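Local coordinates for 457aa long hypothetical protein (Pyrococcus horikoshii, PDB 2CSU), which is of unknown function but joins a Rossmann-like CoA binding domain to two further domains of the succinyl-CoA ligase type, at residues F5-G10 and I132-V137; A16-K21 and I44-V49; F143-K148 and I165-I170; L197-E202 and T227-I232; A297-A302 and E354-T359. All coordinates share one frame; numbering follows the deposited sequence.

How the interactions relate
Interactions 1 to 4 lie in roughly the N-terminal half of the chain, and interaction 5 stands apart in the Ligase-CoA region. Along the chain, interaction 2 is nested within the long loop closed by interaction 1, and interactions 3, 4 and 5 follow in series. Interaction 1 lies between the five-stranded parallel sheet and the mixed sheet holding strand 131-134. It touches interaction 3 through Met133 and Thr135, and comes close to interaction 4 at His136 and Glu202. Interaction 2, in the CoA binding range, joins the loop after strand 10-14 to strand 48-49, its centre about 23 Å from that of interaction 1 and about 57 Å from that of interaction 5. Interaction 4 belongs to the flavodoxin-like range.

Interaction 1: residues F5-G10 and I132-V137; sequences FFNPKG and IMNTHV
Phe6 and Asn134 supply the polar tie. Asn134 ND2 donates to Phe6 O over 2.6 Å, almost straight at 175°, from well above the carbonyl plane. CG of Asn134 stands anti to its backbone N (chi1 -171°), and its OD1 takes a weak bond from His136 N. Asn7 OD1 comes to 3.3 Å from Asn134 ND2 at a poor angle, the two amides being turned 67° apart, and makes no hydrogen bond with it. At the other end the contacts are mostly between side chains. Ile132 CD1 reaches 3.9 Å from Phe5 CD1, the two side chains crossing at about a right angle. The Phe6 ring brings CE1 to 4.2 Å from Ile132 CB, and turns its edge to a carbonyl, Met133 O, 3.9 Å from Phe6 CD1. Phe5 CB lies over one face of the Phe6 ring, near the rim, and Tyr196 meets the same ring. The N-terminal loop leading into strand 10-14, the first strand of the Rossmann-like sheet, is thereby packed against strand 131-134 of the adjoining mixed sheet.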
# COMPACT_ATOMS: atom_id res chain seq x y z
N PHE A 5 25.67 -19.94 -7.59
CA PHE A 5 25.05 -19.29 -6.43
C PHE A 5 23.55 -19.55 -6.38
O PHE A 5 22.96 -19.77 -5.33
CB PHE A 5 25.32 -17.79 -6.52
CG PHE A 5 26.53 -17.44 -5.71
CD1 PHE A 5 26.57 -17.76 -4.36
CD2 PHE A 5 27.61 -16.80 -6.30
CE1 PHE A 5 27.68 -17.43 -3.60
CE2 PHE A 5 28.72 -16.47 -5.54
CZ PHE A 5 28.76 -16.78 -4.18
N PHE A 6 22.96 -19.45 -7.59
CA PHE A 6 21.51 -19.55 -7.70
C PHE A 6 21.06 -20.90 -8.26
O PHE A 6 19.89 -21.26 -8.23
CB PHE A 6 21.03 -18.42 -8.62
CG PHE A 6 21.54 -17.11 -8.11
CD1 PHE A 6 20.92 -16.50 -7.02
CD2 PHE A 6 22.63 -16.51 -8.71
CE1 PHE A 6 21.41 -15.30 -6.53
CE2 PHE A 6 23.12 -15.30 -8.21
CZ PHE A 6 22.51 -14.69 -7.12
N ASN A 7 21.97 -21.73 -8.76
CA ASN A 7 21.62 -23.05 -9.26
C ASN A 7 22.70 -24.04 -8.81
O ASN A 7 23.33 -24.72 -9.63
CB ASN A 7 21.49 -23.00 -10.78
CG ASN A 7 20.18 -22.36 -11.23
OD1 ASN A 7 19.10 -22.83 -10.87
ND2 ASN A 7 20.26 -21.28 -12.02
N PRO A 8 22.94 -24.13 -7.49
CA PRO A 8 23.95 -25.04 -6.93
C PRO A 8 23.56 -26.52 -7.00
O PRO A 8 22.38 -26.87 -6.89
CB PRO A 8 24.09 -24.55 -5.49
CG PRO A 8 22.69 -24.08 -5.17
CD PRO A 8 22.27 -23.36 -6.42
N LYS A 9 24.56 -27.37 -7.19
CA LYS A 9 24.37 -28.81 -7.28
C LYS A 9 24.62 -29.49 -5.94
O LYS A 9 24.20 -30.63 -5.72
CB LYS A 9 25.29 -29.40 -8.35
CG LYS A 9 25.35 -28.56 -9.62
CD LYS A 9 25.75 -29.40 -10.84
CE LYS A 9 27.23 -29.25 -11.17
NZ LYS A 9 27.73 -30.46 -11.89
N GLY A 10 25.32 -28.78 -5.06
CA GLY A 10 25.63 -29.29 -3.74
C GLY A 10 25.80 -28.14 -2.78
O GLY A 10 26.69 -27.29 -2.97
N ILE A 132 20.57 -15.37 -0.06
CA ILE A 132 20.09 -15.31 -1.45
C ILE A 132 18.93 -16.30 -1.71
O ILE A 132 18.75 -17.28 -1.00
CB ILE A 132 21.26 -15.64 -2.39
CG1 ILE A 132 21.79 -17.05 -2.10
CG2 ILE A 132 22.42 -14.65 -2.16
CD1 ILE A 132 22.88 -17.47 -3.10
N MSE A 133 18.12 -15.99 -2.75
CA MSE A 133 17.05 -16.89 -3.18
C MSE A 133 17.01 -17.08 -4.70
O MSE A 133 17.32 -16.20 -5.49
CB MSE A 133 15.69 -16.32 -2.77
CG MSE A 133 15.67 -15.60 -1.42
SE MSE A 133 13.98 -15.20 -0.96
CE MSE A 133 14.32 -14.32 0.56
N ASN A 134 16.63 -18.31 -5.10
CA ASN A 134 16.20 -18.56 -6.47
C ASN A 134 14.84 -19.25 -6.48
O ASN A 134 14.73 -20.47 -6.47
CB ASN A 134 17.24 -19.44 -7.16
CG ASN A 134 16.92 -19.52 -8.63
OD1 ASN A 134 15.90 -19.03 -9.10
ND2 ASN A 134 17.84 -20.16 -9.38
N THR A 135 13.78 -18.41 -6.47
CA THR A 135 12.43 -18.95 -6.35
C THR A 135 12.11 -19.92 -7.49
O THR A 135 11.30 -20.82 -7.35
CB THR A 135 11.45 -17.78 -6.36
OG1 THR A 135 11.65 -16.98 -7.52
CG2 THR A 135 11.65 -16.90 -5.12
N HIS A 136 12.76 -19.69 -8.65
CA HIS A 136 12.47 -20.54 -9.80
C HIS A 136 12.74 -22.02 -9.54
O HIS A 136 12.13 -22.92 -10.11
CB HIS A 136 13.32 -20.05 -10.97
CG HIS A 136 12.88 -20.74 -12.24
ND1 HIS A 136 13.71 -21.00 -13.27
CD2 HIS A 136 11.60 -21.20 -12.57
CE1 HIS A 136 12.95 -21.60 -14.21
NE2 HIS A 136 11.68 -21.73 -13.81
N VAL A 137 13.73 -22.27 -8.66
CA VAL A 137 14.05 -23.65 -8.31
C VAL A 137 13.95 -23.88 -6.79
O VAL A 137 14.65 -24.70 -6.22
CB VAL A 137 15.47 -23.95 -8.79
CG1 VAL A 137 15.53 -23.83 -10.31
CG2 VAL A 137 16.46 -22.99 -8.16

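Interaction 2: residues A16-K21 and I44-V49; sequences ASNDPK and IKEEEV
Glu46 OE1, beside the amide of Asn18, is gripped by two donors. Lys45 NZ forms a salt bridge to Glu46 OE1 at 2.6 Å. A water donates to Glu46 OE1 over 3.0 Å. The same water accepts from Asn18 N at 3.1 Å, bridging the two loops. Asn18 ND2 bonds Glu48 O over 3.1 Å, at 171°, lying in the carbonyl plane on a lone pair. The Glu46 carboxylate, whose CD is 3.5 Å from Asn18 ND2, is turned 87° to the amide. Asn18 OD1 accepts from Gln50 N, so both ends of the amide hold the backbone around Val49. Val49 CG1, anti to its own backbone N (chi1 174°), sits 3.5 Å from Ser17 O and 4.0 Å from Ala16 CB. Ser17 OG accepts from Asp19 N in an ST turn. The loop between strand 10-14 and helix 23-31 thus meets the short antiparallel pair 48-49 and 52-53, with Phe28 of helix 23-31 and Pro41 of strand 38-42 packed against both Ala16 and Val49.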
# COMPACT_ATOMS: atom_id res chain seq x y z
N ALA A 16 24.43 -25.42 10.48
CA ALA A 16 23.05 -25.92 10.51
C ALA A 16 22.83 -26.32 11.96
O ALA A 16 23.72 -26.92 12.60
CB ALA A 16 22.90 -27.13 9.58
N SER A 17 21.66 -26.01 12.50
CA SER A 17 21.38 -26.31 13.90
C SER A 17 20.00 -26.91 14.17
O SER A 17 19.08 -26.80 13.35
CB SER A 17 21.57 -25.02 14.70
OG SER A 17 21.33 -25.19 16.08
N ASN A 18 19.86 -27.54 15.33
CA ASN A 18 18.59 -28.13 15.75
C ASN A 18 17.90 -27.14 16.70
O ASN A 18 16.74 -27.32 17.08
CB ASN A 18 18.81 -29.47 16.47
CG ASN A 18 19.15 -30.59 15.52
OD1 ASN A 18 18.33 -31.00 14.69
ND2 ASN A 18 20.37 -31.12 15.63
N ASP A 19 18.64 -26.11 17.10
CA ASP A 19 18.14 -25.08 18.00
C ASP A 19 17.40 -24.02 17.18
O ASP A 19 18.00 -23.31 16.38
CB ASP A 19 19.30 -24.44 18.78
CG ASP A 19 18.84 -23.48 19.87
OD1 ASP A 19 17.62 -23.38 20.14
OD2 ASP A 19 19.70 -22.81 20.47
N PRO A 20 16.07 -23.92 17.36
CA PRO A 20 15.22 -22.96 16.64
C PRO A 20 15.58 -21.49 16.83
O PRO A 20 15.19 -20.65 16.02
CB PRO A 20 13.82 -23.29 17.15
CG PRO A 20 13.80 -24.70 17.65
CD PRO A 20 15.24 -24.87 18.12
N LYS A 21 16.32 -21.19 17.89
CA LYS A 21 16.72 -19.82 18.19
C LYS A 21 17.94 -19.35 17.39
O LYS A 21 18.26 -18.16 17.40
CB LYS A 21 17.01 -19.66 19.68
CG LYS A 21 15.78 -19.57 20.58
CD LYS A 21 16.18 -19.33 22.04
CE LYS A 21 15.00 -18.94 22.92
NZ LYS A 21 13.94 -19.99 23.01
N ILE A 44 29.41 -29.10 14.17
CA ILE A 44 30.58 -29.68 14.82
C ILE A 44 30.24 -30.78 15.84
O ILE A 44 31.01 -31.72 16.05
CB ILE A 44 31.39 -28.56 15.49
CG1 ILE A 44 30.67 -28.01 16.72
CG2 ILE A 44 31.59 -27.40 14.49
CD1 ILE A 44 31.53 -27.01 17.49
N LYS A 45 29.08 -30.65 16.50
CA LYS A 45 28.73 -31.64 17.52
C LYS A 45 27.42 -32.36 17.18
O LYS A 45 26.83 -33.06 18.00
CB LYS A 45 28.60 -30.93 18.86
CG LYS A 45 27.14 -30.71 19.26
CD LYS A 45 26.71 -29.25 19.11
CE LYS A 45 25.57 -28.87 20.05
NZ LYS A 45 24.29 -29.10 19.39
N GLU A 46 26.94 -32.27 15.95
CA GLU A 46 25.71 -32.95 15.60
C GLU A 46 25.93 -34.14 14.67
O GLU A 46 26.77 -34.09 13.77
CB GLU A 46 24.76 -31.95 14.93
CG GLU A 46 24.13 -30.98 15.89
CD GLU A 46 23.47 -31.67 17.05
OE1 GLU A 46 23.07 -30.98 18.01
OE2 GLU A 46 23.34 -32.91 17.01
N GLU A 47 25.17 -35.21 14.90
CA GLU A 47 25.26 -36.41 14.06
C GLU A 47 24.22 -36.20 12.98
O GLU A 47 24.37 -36.61 11.83
CB GLU A 47 24.92 -37.67 14.86
CG GLU A 47 25.75 -37.87 16.11
CD GLU A 47 27.23 -37.89 15.82
OE1 GLU A 47 27.63 -38.55 14.84
OE2 GLU A 47 27.99 -37.24 16.59
N GLU A 48 23.14 -35.54 13.38
CA GLU A 48 22.04 -35.26 12.48
C GLU A 48 21.44 -33.92 12.82
O GLU A 48 21.51 -33.46 13.96
CB GLU A 48 21.01 -36.39 12.60
CG GLU A 48 19.56 -36.03 12.40
CD GLU A 48 18.91 -35.51 13.67
OE1 GLU A 48 19.12 -36.07 14.76
OE2 GLU A 48 18.17 -34.52 13.55
N VAL A 49 20.86 -33.27 11.82
CA VAL A 49 20.25 -31.98 12.01
C VAL A 49 18.91 -32.00 11.32
O VAL A 49 18.82 -32.26 10.12
CB VAL A 49 21.12 -30.84 11.42
CG1 VAL A 49 20.37 -29.52 11.50
CG2 VAL A 49 22.41 -30.73 12.21
O HOH W 1 22.40 -28.24 17.02

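Interaction 3: residues F143-K148 and I165-I170; sequences FITVAK and IVYKTI
Tyr167 reaches from its helix past Thr145 to Ile144. From CB, chi1 of -52° sets CG anti to the carbonyl carbon, beside the backbone N. CD1 and CE1 then run past the methyl of Thr145, which lies at the ring edge near its plane, Thr145 CG2 being 3.7 Å from Tyr167 CE1. At the tip, Tyr167 OH sits 3.7 Å from Ile144 CB and about as far from its CG2. A water lies 2.9 Å from Tyr167 OH and accepts from Thr145 N at 3.0 Å, satisfying that N-H. One turn on, Ile170 meets Thr145 tip to tip, its CD1 3.7 Å from Thr145 CG2, and the same CD1 touches Val146 O. Val166 CG1 touches Thr145 O and packs on Ala147 CB at 3.8 Å. A second water accepts from Lys148 N at 2.7 Å and donates to Thr169 OG1. The extended Lys148 chain carries CE to 3.6 Å from Ile170 O, and its NZ pairs with Asp173. The loop from strand 139-142 to strand 148-149 is thus laid along helix 159-171, with Phe176 of strand 175-181 behind Ala147 and Thr169, and Tyr414 and Val415 of the second subunit against Ile170 and Tyr167.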
# COMPACT_ATOMS: atom_id res chain seq x y z
N PHE A 143 17.50 -17.01 6.20
CA PHE A 143 16.87 -17.37 7.46
C PHE A 143 15.50 -16.69 7.57
O PHE A 143 14.98 -16.49 8.65
CB PHE A 143 17.77 -17.03 8.66
CG PHE A 143 18.21 -15.60 8.73
CD1 PHE A 143 17.38 -14.62 9.27
CD2 PHE A 143 19.46 -15.22 8.26
CE1 PHE A 143 17.79 -13.29 9.34
CE2 PHE A 143 19.89 -13.90 8.33
CZ PHE A 143 19.06 -12.93 8.87
N ILE A 144 14.91 -16.37 6.42
CA ILE A 144 13.58 -15.76 6.38
C ILE A 144 12.72 -16.51 5.37
O ILE A 144 13.23 -17.27 4.55
CB ILE A 144 13.63 -14.25 6.00
CG1 ILE A 144 14.12 -14.07 4.57
CG2 ILE A 144 14.53 -13.49 6.98
CD1 ILE A 144 13.99 -12.62 4.08
N THR A 145 11.41 -16.32 5.42
CA THR A 145 10.52 -17.02 4.48
C THR A 145 10.82 -16.64 3.02
O THR A 145 11.20 -15.51 2.73
CB THR A 145 9.03 -16.74 4.83
OG1 THR A 145 8.20 -17.62 4.07
CG2 THR A 145 8.66 -15.32 4.49
N VAL A 146 10.64 -17.60 2.11
CA VAL A 146 10.91 -17.37 0.69
C VAL A 146 9.87 -16.45 0.04
O VAL A 146 8.68 -16.49 0.36
CB VAL A 146 10.96 -18.73 -0.09
CG1 VAL A 146 9.56 -19.28 -0.30
CG2 VAL A 146 11.67 -18.56 -1.42
N ALA A 147 10.31 -15.60 -0.87
CA ALA A 147 9.39 -14.70 -1.53
C ALA A 147 8.59 -15.52 -2.54
O ALA A 147 8.97 -16.66 -2.86
CB ALA A 147 10.17 -13.58 -2.25
N LYS A 148 7.49 -14.97 -3.03
CA LYS A 148 6.71 -15.68 -4.04
C LYS A 148 7.50 -15.70 -5.33
O LYS A 148 8.43 -14.91 -5.52
CB LYS A 148 5.36 -15.00 -4.28
CG LYS A 148 4.34 -15.28 -3.18
CD LYS A 148 2.96 -14.82 -3.60
CE LYS A 148 1.88 -15.40 -2.69
NZ LYS A 148 0.53 -14.93 -3.13
N ILE A 165 10.43 -6.26 2.75
CA ILE A 165 9.89 -6.14 1.41
C ILE A 165 9.38 -7.52 0.98
O ILE A 165 8.31 -7.64 0.40
CB ILE A 165 10.96 -5.55 0.44
CG1 ILE A 165 11.08 -4.05 0.70
CG2 ILE A 165 10.58 -5.78 -1.02
CD1 ILE A 165 12.19 -3.34 -0.07
N VAL A 166 10.12 -8.58 1.31
CA VAL A 166 9.68 -9.92 0.98
C VAL A 166 8.31 -10.16 1.60
O VAL A 166 7.38 -10.63 0.93
CB VAL A 166 10.69 -10.97 1.48
CG1 VAL A 166 10.11 -12.37 1.39
CG2 VAL A 166 11.97 -10.90 0.65
N TYR A 167 8.15 -9.82 2.88
CA TYR A 167 6.85 -10.00 3.54
C TYR A 167 5.81 -9.14 2.87
O TYR A 167 4.65 -9.54 2.74
CB TYR A 167 6.91 -9.63 5.02
CG TYR A 167 8.03 -10.30 5.78
CD1 TYR A 167 8.57 -11.51 5.34
CD2 TYR A 167 8.56 -9.72 6.94
CE1 TYR A 167 9.61 -12.12 6.01
CE2 TYR A 167 9.61 -10.34 7.62
CZ TYR A 167 10.12 -11.53 7.15
OH TYR A 167 11.16 -12.14 7.80
N LYS A 168 6.22 -7.95 2.45
CA LYS A 168 5.30 -7.03 1.80
C LYS A 168 4.75 -7.63 0.53
O LYS A 168 3.54 -7.76 0.36
CB LYS A 168 6.01 -5.72 1.47
CG LYS A 168 5.09 -4.67 0.83
CD LYS A 168 5.83 -3.35 0.59
CE LYS A 168 4.88 -2.17 0.46
NZ LYS A 168 4.00 -2.19 -0.74
N THR A 169 5.65 -8.00 -0.38
CA THR A 169 5.28 -8.58 -1.67
C THR A 169 4.46 -9.86 -1.57
O THR A 169 3.57 -10.10 -2.38
CB THR A 169 6.53 -8.88 -2.50
OG1 THR A 169 7.48 -9.57 -1.68
CG2 THR A 169 7.15 -7.58 -3.02
N ILE A 170 4.76 -10.68 -0.57
CA ILE A 170 4.06 -11.94 -0.35
C ILE A 170 2.58 -11.66 -0.20
O ILE A 170 1.75 -12.25 -0.91
CB ILE A 170 4.61 -12.66 0.90
CG1 ILE A 170 5.98 -13.27 0.58
CG2 ILE A 170 3.62 -13.75 1.36
CD1 ILE A 170 6.67 -13.91 1.75
O HOH W 2 10.51 -14.97 7.94
O HOH W 3 7.09 -12.29 -2.88

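Interaction 4: residues L197-E202 and T227-I232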
# COMPACT_ATOMS: atom_id res chain seq x y z
N LEU A 197 23.11 -11.19 -14.11
CA LEU A 197 21.67 -11.08 -14.32
C LEU A 197 21.31 -10.56 -15.70
O LEU A 197 20.19 -10.76 -16.17
CB LEU A 197 21.05 -10.19 -13.24
CG LEU A 197 21.01 -10.75 -11.82
CD1 LEU A 197 20.65 -9.66 -10.83
CD2 LEU A 197 19.99 -11.89 -11.76
N ALA A 198 22.24 -9.88 -16.35
CA ALA A 198 21.98 -9.35 -17.68
C ALA A 198 21.62 -10.44 -18.68
O ALA A 198 20.89 -10.18 -19.64
CB ALA A 198 23.21 -8.58 -18.18
N ASP A 199 22.09 -11.67 -18.46
CA ASP A 199 21.83 -12.75 -19.41
C ASP A 199 20.87 -13.88 -19.04
O ASP A 199 20.51 -14.69 -19.89
CB ASP A 199 23.16 -13.37 -19.86
CG ASP A 199 23.99 -12.39 -20.66
OD1 ASP A 199 23.41 -11.68 -21.50
OD2 ASP A 199 25.22 -12.33 -20.44
N THR A 200 20.45 -13.96 -17.78
CA THR A 200 19.51 -15.01 -17.44
C THR A 200 18.20 -14.73 -18.18
O THR A 200 18.03 -13.66 -18.76
CB THR A 200 19.22 -15.04 -15.92
OG1 THR A 200 19.02 -13.70 -15.45
CG2 THR A 200 20.38 -15.68 -15.17
N GLU A 201 17.28 -15.68 -18.17
CA GLU A 201 16.03 -15.42 -18.86
C GLU A 201 14.88 -15.16 -17.89
O GLU A 201 13.89 -14.52 -18.20
CB GLU A 201 15.70 -16.64 -19.73
CG GLU A 201 16.42 -16.62 -21.08
CD GLU A 201 15.78 -17.61 -22.01
OE1 GLU A 201 14.58 -17.82 -21.91
OE2 GLU A 201 16.49 -18.18 -22.84
N GLU A 202 15.02 -15.73 -16.68
CA GLU A 202 13.95 -15.59 -15.69
C GLU A 202 13.89 -14.18 -15.11
O GLU A 202 12.84 -13.69 -14.70
CB GLU A 202 14.21 -16.61 -14.57
CG GLU A 202 13.86 -18.04 -14.99
CD GLU A 202 15.09 -18.71 -15.56
OE1 GLU A 202 15.80 -18.07 -16.33
OE2 GLU A 202 15.33 -19.87 -15.24
N THR A 227 21.55 -2.05 -19.04
CA THR A 227 20.29 -1.33 -19.21
C THR A 227 19.84 -1.31 -20.67
O THR A 227 18.79 -0.79 -21.02
CB THR A 227 20.47 0.10 -18.71
OG1 THR A 227 19.19 0.72 -18.60
CG2 THR A 227 21.32 0.88 -19.70
N LYS A 228 20.70 -1.85 -21.55
CA LYS A 228 20.28 -1.96 -22.92
C LYS A 228 19.49 -3.26 -23.16
O LYS A 228 18.56 -3.30 -23.96
CB LYS A 228 21.53 -1.81 -23.79
CG LYS A 228 21.99 -0.34 -23.79
CD LYS A 228 23.10 -0.03 -24.80
CE LYS A 228 23.42 1.46 -24.88
NZ LYS A 228 24.82 1.65 -25.29
N LYS A 229 19.87 -4.33 -22.42
CA LYS A 229 19.13 -5.59 -22.50
C LYS A 229 17.85 -5.59 -21.64
O LYS A 229 16.74 -5.81 -22.12
CB LYS A 229 20.06 -6.71 -22.02
CG LYS A 229 21.31 -6.82 -22.90
CD LYS A 229 22.25 -7.91 -22.40
CE LYS A 229 23.37 -8.23 -23.40
NZ LYS A 229 24.26 -9.25 -22.86
N LYS A 230 18.04 -5.37 -20.32
CA LYS A 230 16.88 -5.26 -19.44
C LYS A 230 17.07 -4.18 -18.38
O LYS A 230 18.18 -3.74 -18.09
CB LYS A 230 16.65 -6.62 -18.77
CG LYS A 230 17.78 -7.61 -19.03
CD LYS A 230 17.80 -8.76 -18.02
CE LYS A 230 17.91 -10.13 -18.69
NZ LYS A 230 17.85 -11.18 -17.67
N PRO A 231 15.93 -3.65 -17.90
CA PRO A 231 15.91 -2.53 -16.97
C PRO A 231 16.40 -2.77 -15.55
O PRO A 231 16.33 -3.88 -15.00
CB PRO A 231 14.45 -2.06 -17.03
CG PRO A 231 13.71 -3.29 -17.31
CD PRO A 231 14.57 -3.98 -18.35
N ILE A 232 16.92 -1.69 -14.97
CA ILE A 232 17.43 -1.69 -13.62
C ILE A 232 16.75 -0.52 -12.91
O ILE A 232 16.79 0.61 -13.39
CB ILE A 232 18.96 -1.51 -13.62
CG1 ILE A 232 19.62 -2.70 -14.33
CG2 ILE A 232 19.47 -1.33 -12.20
CD1 ILE A 232 21.12 -2.58 -14.56
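Lys230 NZ is bound by carbonyl oxygens of the facing loop. Lys230 NZ donates to Leu197 O at 2.8 Å, nearly in line with the C=O bond (170°), and to Thr200 O at 2.7 Å, this time from well above the carbonyl plane. Asp203 O is a third acceptor, so three carbonyl oxygens of the loop hold the ammonium. CE of Lys230 lies 3.1 Å from Ala198 O. Beside it, Lys229 NZ forms a salt bridge over 2.9 Å with Asp199 OD1, meeting the syn lone pair of that oxygen, and Lys229 CD lies 3.8 Å from Ala198 O. The two lysines reach the loop differently: Lys229 is extended, whereas Lys230 has CG almost eclipsing its backbone N (chi1 8°) and bends at chi3 (132°), which places CE close against Ala198 O. Farther out, Thr200 OG1 bonds Asp203 OD2 within the same turn, and probably helps to fix it. A positive group beside carbonyls following helix 190-197 would probably be favoured by the helix dipole. The contact ties the loop before strand 205-210 to the end of helix 216-229, the connection between parallel neighbours 205-210 and 232-236 in a beta-alpha-beta unit of the flavodoxin-like domain.

Interaction 5: residues A297-A302 and E354-T359; sequences AIMTNA and EDYYRT
The Tyr356 ring and the Asn301 amide, their planes 71° apart, meet at the ring's edge: Asn301 CB lies near the ring plane, 3.2 Å from Tyr356 OH. Met299 CE approaches the ring obliquely, 3.8 Å from Tyr356 CD2, and His389 adds a ring turned steeply to that of Tyr356. This is helix-on-sheet packing of an alpha/beta fold. Helix 353-365 crosses over between parallel strands 344-346 and 371-377, which both pair with strand 295-300; the axes of helix segment 354-359 and strand segment 297-300 come within 9.8 Å, nearly antiparallel (170°). Asn301 OD1 comes within 3.5 Å of Tyr356 OH at a poor angle and is not bonded to it. Instead, Tyr356 OH bonds Ile375 O and Asn301 ND2 bonds Val377 O, so both polar ends are satisfied by strand 371-377. Met299, a selenomethionine, bends at chi3 (-84°), bringing CE to 3.7 Å from Tyr356 O as well. Nearer the strand, Met299 CB lies 4.1 Å from Thr359 CG2. With that methyl turned to the strand, Thr359 OG1 donates to Asp355 O at 3.0 Å, joining Thr359 N on this oxygen from the opposite face of the carbonyl plane.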
# COMPACT_ATOMS: atom_id res chain seq x y z
N ALA A 297 -3.83 4.94 -23.34
CA ALA A 297 -5.28 4.92 -23.37
C ALA A 297 -5.74 4.44 -22.00
O ALA A 297 -5.27 3.41 -21.50
CB ALA A 297 -5.79 3.98 -24.44
N ILE A 298 -6.64 5.20 -21.39
CA ILE A 298 -7.18 4.83 -20.09
C ILE A 298 -8.63 4.38 -20.22
O ILE A 298 -9.47 5.12 -20.75
CB ILE A 298 -7.18 6.02 -19.11
CG1 ILE A 298 -5.76 6.53 -18.86
CG2 ILE A 298 -7.83 5.59 -17.80
CD1 ILE A 298 -5.72 7.86 -18.12
N MSE A 299 -8.93 3.17 -19.76
CA MSE A 299 -10.32 2.69 -19.77
C MSE A 299 -10.69 2.43 -18.30
O MSE A 299 -9.88 1.89 -17.53
CB MSE A 299 -10.47 1.42 -20.63
CG MSE A 299 -9.40 0.34 -20.47
SE MSE A 299 -9.62 -1.05 -21.63
CE MSE A 299 -10.74 -1.92 -20.74
N THR A 300 -11.89 2.82 -17.89
CA THR A 300 -12.28 2.65 -16.49
C THR A 300 -13.79 2.54 -16.30
O THR A 300 -14.57 2.91 -17.20
CB THR A 300 -11.79 3.87 -15.65
OG1 THR A 300 -12.11 3.67 -14.28
CG2 THR A 300 -12.48 5.16 -16.12
N ASN A 301 -14.20 2.04 -15.14
CA ASN A 301 -15.62 1.91 -14.81
C ASN A 301 -15.95 2.91 -13.70
O ASN A 301 -17.06 2.94 -13.19
CB ASN A 301 -15.95 0.47 -14.36
CG ASN A 301 -15.39 0.12 -12.99
OD1 ASN A 301 -14.38 0.66 -12.53
ND2 ASN A 301 -16.05 -0.83 -12.32
N ALA A 302 -14.97 3.74 -13.37
CA ALA A 302 -15.12 4.76 -12.33
C ALA A 302 -14.34 6.02 -12.70
O ALA A 302 -13.12 5.96 -12.91
CB ALA A 302 -14.60 4.21 -11.01
N GLU A 354 -18.20 -8.14 -20.73
CA GLU A 354 -18.30 -7.92 -22.17
C GLU A 354 -17.87 -6.50 -22.56
O GLU A 354 -17.25 -6.27 -23.59
CB GLU A 354 -19.75 -8.16 -22.61
CG GLU A 354 -20.19 -9.62 -22.46
CD GLU A 354 -19.14 -10.55 -23.04
OE1 GLU A 354 -18.68 -10.30 -24.15
OE2 GLU A 354 -18.82 -11.54 -22.39
N ASP A 355 -18.25 -5.54 -21.70
CA ASP A 355 -17.89 -4.15 -21.97
C ASP A 355 -16.37 -3.94 -21.91
O ASP A 355 -15.78 -3.23 -22.70
CB ASP A 355 -18.58 -3.26 -20.94
CG ASP A 355 -20.08 -3.27 -21.18
OD1 ASP A 355 -20.81 -3.37 -20.19
OD2 ASP A 355 -20.50 -3.15 -22.32
N TYR A 356 -15.75 -4.56 -20.88
CA TYR A 356 -14.31 -4.46 -20.75
C TYR A 356 -13.59 -5.10 -21.94
O TYR A 356 -12.62 -4.58 -22.48
CB TYR A 356 -13.89 -5.15 -19.45
CG TYR A 356 -13.80 -4.16 -18.34
CD1 TYR A 356 -14.95 -3.76 -17.68
CD2 TYR A 356 -12.56 -3.65 -17.95
CE1 TYR A 356 -14.87 -2.87 -16.62
CE2 TYR A 356 -12.48 -2.75 -16.89
CZ TYR A 356 -13.63 -2.35 -16.23
OH TYR A 356 -13.56 -1.47 -15.17
N TYR A 357 -14.07 -6.30 -22.33
CA TYR A 357 -13.49 -6.98 -23.49
C TYR A 357 -13.52 -6.09 -24.73
O TYR A 357 -12.51 -5.82 -25.37
CB TYR A 357 -14.28 -8.26 -23.74
CG TYR A 357 -14.14 -8.70 -25.16
CD1 TYR A 357 -12.92 -9.18 -25.62
CD2 TYR A 357 -15.24 -8.68 -26.02
CE1 TYR A 357 -12.80 -9.64 -26.93
CE2 TYR A 357 -15.12 -9.13 -27.33
CZ TYR A 357 -13.90 -9.60 -27.78
OH TYR A 357 -13.76 -10.01 -29.10
N ARG A 358 -14.71 -5.63 -25.10
CA ARG A 358 -14.85 -4.82 -26.30
C ARG A 358 -14.03 -3.54 -26.29
O ARG A 358 -13.32 -3.24 -27.25
CB ARG A 358 -16.33 -4.48 -26.54
CG ARG A 358 -17.16 -5.65 -27.02
CD ARG A 358 -18.62 -5.24 -27.23
NE ARG A 358 -18.87 -4.71 -28.57
CZ ARG A 358 -20.09 -4.37 -29.00
NH1 ARG A 358 -21.13 -4.50 -28.20
NH2 ARG A 358 -20.26 -3.92 -30.24
N THR A 359 -14.13 -2.78 -25.21
CA THR A 359 -13.39 -1.52 -25.10
C THR A 359 -11.87 -1.71 -25.18
O THR A 359 -11.17 -0.94 -25.84
CB THR A 359 -13.74 -0.78 -23.79
OG1 THR A 359 -15.15 -0.50 -23.77
CG2 THR A 359 -12.98 0.52 -23.71